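Local coordinates for protein putative aminooxidase (Propionibacterium acnes, PDB 2BA9) that binds FAD and probably isomerises polyunsaturated fatty acids, shifting double bonds to give conjugated linoleic acid, at residues A10-G15 with T34-T39; V224-I229 with V236-T241. All coordinates share one frame; numbering follows the deposited sequence.

Interaction 1 of 2, residues A10-G15 with T34-T39. With FAD (flavin-adenine dinucleotide), chain D.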
# COMPACT_ATOMS: atom_id res chain seq x y z
N ALA A 10 3.40 -8.45 21.74
CA ALA A 10 2.17 -7.71 21.41
C ALA A 10 2.34 -7.14 20.02
O ALA A 10 3.27 -6.36 19.77
CB ALA A 10 1.93 -6.61 22.43
N ILE A 11 1.47 -7.56 19.11
CA ILE A 11 1.46 -7.05 17.74
C ILE A 11 0.34 -6.02 17.61
O ILE A 11 -0.84 -6.35 17.83
CB ILE A 11 1.27 -8.21 16.71
CG1 ILE A 11 2.48 -9.17 16.76
CG2 ILE A 11 1.08 -7.65 15.30
CD1 ILE A 11 2.17 -10.64 16.45
N ILE A 12 0.68 -4.78 17.27
CA ILE A 12 -0.38 -3.76 17.07
C ILE A 12 -0.76 -3.63 15.59
O ILE A 12 0.11 -3.42 14.74
CB ILE A 12 0.05 -2.36 17.65
CG1 ILE A 12 0.67 -2.52 19.02
CG2 ILE A 12 -1.17 -1.48 17.72
CD1 ILE A 12 -0.28 -2.99 20.17
N GLY A 13 -2.06 -3.76 15.32
CA GLY A 13 -2.62 -3.75 13.96
C GLY A 13 -2.86 -5.17 13.46
O GLY A 13 -1.94 -5.99 13.47
N ALA A 14 -4.09 -5.45 13.03
CA ALA A 14 -4.43 -6.72 12.35
C ALA A 14 -4.78 -6.55 10.87
O ALA A 14 -5.75 -7.13 10.36
CB ALA A 14 -5.56 -7.43 13.07
N GLY A 15 -3.96 -5.75 10.18
CA GLY A 15 -3.96 -5.72 8.72
C GLY A 15 -2.98 -6.78 8.25
O GLY A 15 -2.48 -7.54 9.05
N THR A 34 0.12 -11.81 20.84
CA THR A 34 -1.24 -11.27 20.84
C THR A 34 -1.29 -10.16 19.81
O THR A 34 -0.41 -9.29 19.81
CB THR A 34 -1.63 -10.69 22.24
OG1 THR A 34 -1.64 -11.75 23.21
CG2 THR A 34 -3.01 -10.04 22.21
N ILE A 35 -2.28 -10.20 18.93
CA ILE A 35 -2.50 -9.15 17.95
C ILE A 35 -3.64 -8.23 18.40
O ILE A 35 -4.76 -8.69 18.67
CB ILE A 35 -2.83 -9.69 16.55
CG1 ILE A 35 -1.74 -10.63 16.04
CG2 ILE A 35 -2.99 -8.51 15.56
CD1 ILE A 35 -2.23 -11.59 14.92
N LEU A 36 -3.37 -6.94 18.46
CA LEU A 36 -4.35 -5.96 18.95
C LEU A 36 -4.85 -5.04 17.82
O LEU A 36 -4.07 -4.25 17.27
CB LEU A 36 -3.76 -5.14 20.09
CG LEU A 36 -3.25 -5.91 21.30
CD1 LEU A 36 -2.49 -4.98 22.22
CD2 LEU A 36 -4.40 -6.58 22.03
N GLU A 37 -6.14 -5.15 17.51
CA GLU A 37 -6.79 -4.42 16.42
C GLU A 37 -7.84 -3.46 16.95
O GLU A 37 -8.69 -3.84 17.76
CB GLU A 37 -7.47 -5.40 15.46
CG GLU A 37 -8.37 -4.79 14.43
CD GLU A 37 -7.69 -3.78 13.51
OE1 GLU A 37 -6.56 -4.02 13.03
OE2 GLU A 37 -8.32 -2.75 13.22
N ARG A 38 -7.78 -2.23 16.46
CA ARG A 38 -8.64 -1.13 16.90
C ARG A 38 -10.09 -1.32 16.45
O ARG A 38 -11.02 -1.11 17.23
CB ARG A 38 -8.08 0.21 16.36
CG ARG A 38 -8.79 1.47 16.87
CD ARG A 38 -8.09 2.78 16.44
NE ARG A 38 -9.04 3.90 16.49
CZ ARG A 38 -8.98 5.02 15.75
NH1 ARG A 38 -7.98 5.23 14.89
NH2 ARG A 38 -9.95 5.95 15.87
N THR A 39 -10.29 -1.75 15.21
CA THR A 39 -11.63 -1.90 14.65
C THR A 39 -12.21 -3.27 14.97
O THR A 39 -11.60 -4.06 15.70
CB THR A 39 -11.63 -1.73 13.11
OG1 THR A 39 -11.08 -2.91 12.51
CG2 THR A 39 -10.83 -0.49 12.68
PA FAD D . -3.18 -1.53 6.98
O1A FAD D . -3.68 -2.36 5.83
O2A FAD D . -3.56 -0.06 6.97
O5B FAD D . -3.77 -2.14 8.34
C5B FAD D . -3.38 -1.53 9.54
C4B FAD D . -4.20 -2.07 10.69
O4B FAD D . -3.76 -1.48 11.89
C3B FAD D . -5.69 -1.77 10.52
O3B FAD D . -6.44 -2.95 10.63
C2B FAD D . -5.98 -0.76 11.61
O2B FAD D . -7.34 -0.78 12.04
C1B FAD D . -4.90 -1.11 12.64
N9A FAD D . -4.65 0.04 13.53
C8A FAD D . -4.33 1.33 13.16
N7A FAD D . -4.21 2.09 14.29
C5A FAD D . -4.44 1.29 15.37
C6A FAD D . -4.47 1.53 16.76
N6A FAD D . -3.85 2.65 17.26
N1A FAD D . -4.73 0.46 17.62
C2A FAD D . -5.01 -0.81 17.12
N3A FAD D . -4.99 -1.02 15.75
C4A FAD D . -4.73 -0.00 14.89
N1 FAD D . -1.82 -3.35 -2.16
C2 FAD D . -1.32 -4.21 -3.12
O2 FAD D . -0.45 -5.03 -2.82
N3 FAD D . -1.78 -4.13 -4.42
C4 FAD D . -2.76 -3.21 -4.75
O4 FAD D . -3.16 -3.18 -5.93
C4X FAD D . -3.27 -2.34 -3.78
N5 FAD D . -4.23 -1.39 -4.09
C5X FAD D . -4.85 -0.65 -3.10
C6 FAD D . -5.92 0.19 -3.42
C7 FAD D . -6.56 0.91 -2.41
C7M FAD D . -7.71 1.79 -2.79
C8 FAD D . -6.14 0.79 -1.09
C8M FAD D . -6.79 1.53 0.02
C9 FAD D . -5.07 -0.06 -0.79
C9A FAD D . -4.41 -0.78 -1.79
N10 FAD D . -3.32 -1.62 -1.50
C10 FAD D . -2.80 -2.44 -2.47
C1' FAD D . -2.48 -1.40 -0.28
C2' FAD D . -2.72 -2.48 0.77
O2' FAD D . -4.11 -2.69 1.00
C3' FAD D . -2.01 -2.04 2.04
O3' FAD D . -0.66 -1.69 1.73
C4' FAD D . -2.07 -3.12 3.10
O4' FAD D . -3.39 -3.28 3.61
C5' FAD D . -1.08 -2.78 4.20
O5' FAD D . -1.31 -3.57 5.33
P FAD D . -0.82 -3.07 6.79
O1P FAD D . -1.24 -4.06 7.86
O2P FAD D . 0.66 -2.88 6.73
O3P FAD D . -1.59 -1.69 7.07
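Ile-11 and Ile-35 lie side by side on one face of two adjacent parallel strands, their side chains pointing the same way, with Ile-35 CG1 3.9 Å from Ile-11 CB. The CG2 branch of Ile-35, anti to its backbone N, reaches forward along the strand to Ala-14 CB at 3.7 Å. On the other face the tips of Ile-12 and Leu-36 meet, CD1 to CD1 at 3.6 Å. Between these layers the backbones are laced by Ile-11 N to Thr-34 O, Leu-36 N to Ile-11 O and Gly-13 N to Leu-36 O. Past the strand ends Glu-37 takes over: CG is anti to its backbone N (chi1 170°) and the chain bends at chi2 (59°), turning the carboxylate back toward the glycine-rich turn. OE1 accepts the N-H of Ala-14 at 2.9 Å, nearly in line with its C-O bond, and also the ribose O3B of FAD at 2.6 Å. OE2 takes O2B of the same ribose in a very short 2.5 Å bond, while OG1 and N of Thr-39 reach it from opposite faces of the carboxylate plane. Gly-13, with CA 3.3 Å from FAD O4B, lets the ribose lie against the turn. Five bonds thus fix the carboxylate's rotation, and its paired grip on both ribose hydroxyls is the classic dinucleotide-binding signature of a Rossmann-type beta-alpha-beta unit.

Interaction 2 of 2, residues V224-I229 with V236-T241; sequences VDITRI and VHIHTT
His-239 lays its imidazole beside the aliphatic base of Arg-228, CD2 lying 3.6 Å from Arg-228 CB and 3.9 Å from its CG. The ring stands beside the backbone N (chi1 -49°), which brings the CD2 edge to Arg-228 O, near the ring plane. The guanidinium and imidazole planes are 37° apart, and the polar ends stay apart, Arg-228 NH1 lying 5.0 Å from His-239 ND1. His-237 CD2 sits over one face of the His-239 ring, offset toward its rim.

The backbone beneath carries a classic beta bulge: Thr-227 and Arg-228 both face His-239. His-239 O accepts three donors, Thr-227 N at 2.7 Å in the carbonyl plane, Arg-228 N tilted from that plane, and Thr-227 OG1 well above it; His-239 N returns a 2.7 Å bond to Arg-228 O. Beyond the bulge, the Thr-240 methyl CG2 meets Val-224 CG1 at 3.5 Å, while its hydroxyl turns to Trp-243 O and Asp-242 N. The Thr-241 side chain crosses that of Asp-225 at about a right angle, OG1 3.5 Å from Asp-225 CB. On the face opposite His-239, Ile-226 CG2 touches Ile-238 CG2, and Ile-229 CG2 touches Val-236 CG1.

The two strands form a beta hairpin, and strand 244-247 adds a third antiparallel member beside 236-240. The apolar face packs inward, Ile-229 and Val-236 on Leu-250 of the parallel-sheet strand 249-252, with Tyr-262 against Ile-226 and Ile-229.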
# COMPACT_ATOMS: atom_id res chain seq x y z
N VAL A 224 -10.09 -3.13 20.33
CA VAL A 224 -9.15 -2.77 21.38
C VAL A 224 -8.70 -1.32 21.21
O VAL A 224 -7.95 -0.99 20.29
CB VAL A 224 -7.95 -3.73 21.40
CG1 VAL A 224 -6.92 -3.32 22.48
CG2 VAL A 224 -8.43 -5.17 21.64
N ASP A 225 -9.17 -0.48 22.14
CA ASP A 225 -8.90 0.95 22.17
C ASP A 225 -7.72 1.18 23.10
O ASP A 225 -7.90 1.37 24.30
CB ASP A 225 -10.16 1.69 22.69
CG ASP A 225 -10.07 3.21 22.58
OD1 ASP A 225 -9.00 3.75 22.20
OD2 ASP A 225 -11.08 3.87 22.88
N ILE A 226 -6.52 1.13 22.53
CA ILE A 226 -5.27 1.38 23.25
C ILE A 226 -5.12 2.87 23.54
O ILE A 226 -5.02 3.67 22.62
CB ILE A 226 -4.03 0.94 22.43
CG1 ILE A 226 -4.05 -0.57 22.16
CG2 ILE A 226 -2.75 1.36 23.13
CD1 ILE A 226 -3.00 -1.03 21.16
N THR A 227 -5.07 3.21 24.82
CA THR A 227 -4.97 4.61 25.24
C THR A 227 -3.56 5.00 25.67
O THR A 227 -3.23 6.19 25.66
CB THR A 227 -5.94 4.89 26.38
OG1 THR A 227 -5.60 4.07 27.50
CG2 THR A 227 -7.38 4.59 25.93
N ARG A 228 -2.74 4.02 26.02
CA ARG A 228 -1.40 4.28 26.55
C ARG A 228 -0.47 3.08 26.39
O ARG A 228 -0.85 1.95 26.68
CB ARG A 228 -1.51 4.68 28.03
CG ARG A 228 -0.28 5.39 28.59
CD ARG A 228 -0.63 6.29 29.78
NE ARG A 228 -1.88 7.04 29.55
CZ ARG A 228 -3.04 6.86 30.20
NH1 ARG A 228 -3.16 5.95 31.18
NH2 ARG A 228 -4.09 7.61 29.87
N ILE A 229 0.75 3.33 25.89
CA ILE A 229 1.84 2.35 25.94
C ILE A 229 3.06 3.01 26.56
O ILE A 229 3.51 4.07 26.09
CB ILE A 229 2.22 1.79 24.54
CG1 ILE A 229 1.04 1.04 23.91
CG2 ILE A 229 3.44 0.88 24.65
CD1 ILE A 229 1.30 0.49 22.52
N VAL A 236 6.92 -3.91 28.22
CA VAL A 236 5.94 -3.11 27.51
C VAL A 236 4.61 -3.20 28.23
O VAL A 236 3.99 -4.27 28.27
CB VAL A 236 5.75 -3.60 26.06
CG1 VAL A 236 4.63 -2.83 25.40
CG2 VAL A 236 7.03 -3.47 25.26
N HIS A 237 4.16 -2.08 28.79
CA HIS A 237 2.83 -2.05 29.39
C HIS A 237 1.85 -1.31 28.49
O HIS A 237 2.08 -0.16 28.14
CB HIS A 237 2.83 -1.43 30.79
CG HIS A 237 1.80 -2.04 31.69
ND1 HIS A 237 2.12 -2.59 32.92
CD2 HIS A 237 0.47 -2.24 31.53
CE1 HIS A 237 1.02 -3.07 33.48
NE2 HIS A 237 0.01 -2.87 32.65
N ILE A 238 0.78 -2.01 28.14
CA ILE A 238 -0.25 -1.52 27.24
C ILE A 238 -1.48 -1.26 28.06
O ILE A 238 -1.87 -2.11 28.85
CB ILE A 238 -0.61 -2.56 26.15
CG1 ILE A 238 0.61 -2.92 25.30
CG2 ILE A 238 -1.72 -2.04 25.25
CD1 ILE A 238 1.56 -3.92 25.97
N HIS A 239 -2.09 -0.09 27.88
CA HIS A 239 -3.33 0.29 28.57
C HIS A 239 -4.45 0.52 27.57
O HIS A 239 -4.31 1.31 26.64
CB HIS A 239 -3.12 1.56 29.39
CG HIS A 239 -1.91 1.52 30.27
ND1 HIS A 239 -1.95 1.12 31.58
CD2 HIS A 239 -0.61 1.82 30.00
CE1 HIS A 239 -0.73 1.17 32.10
NE2 HIS A 239 0.10 1.60 31.16
N THR A 240 -5.56 -0.19 27.76
CA THR A 240 -6.74 -0.03 26.93
C THR A 240 -7.90 0.48 27.77
O THR A 240 -7.73 0.84 28.93
CB THR A 240 -7.13 -1.36 26.21
OG1 THR A 240 -7.70 -2.28 27.15
CG2 THR A 240 -5.90 -1.98 25.55
N THR A 241 -9.08 0.50 27.16
CA THR A 241 -10.30 0.93 27.83
C THR A 241 -10.81 -0.14 28.82
O THR A 241 -11.38 0.19 29.87
CB THR A 241 -11.38 1.31 26.80
OG1 THR A 241 -11.35 0.38 25.70
CG2 THR A 241 -11.12 2.72 26.25

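From the N terminus, strand 9-12 runs into the glycine-rich turn and helix 16-28, and interaction 1 closes this right-handed beta-alpha-beta crossover when strand 33-36 returns beside the first strand. Interaction 2 opens only much later and closes a short hairpin between 224-229 and 236-241, so the two loops follow in series, neither nesting nor crossing. In space they adjoin, their centres about 11 Å apart. Glu-37 O and Val-224 N, 3.0 Å apart, probably share a hydrogen bond, and Ile-226 CD1 packs on Ile-12 CD1 at 3.5 Å. The small antiparallel sheet is thereby joined to the parallel FAD-binding sheet close to the cofactor's adenosine end.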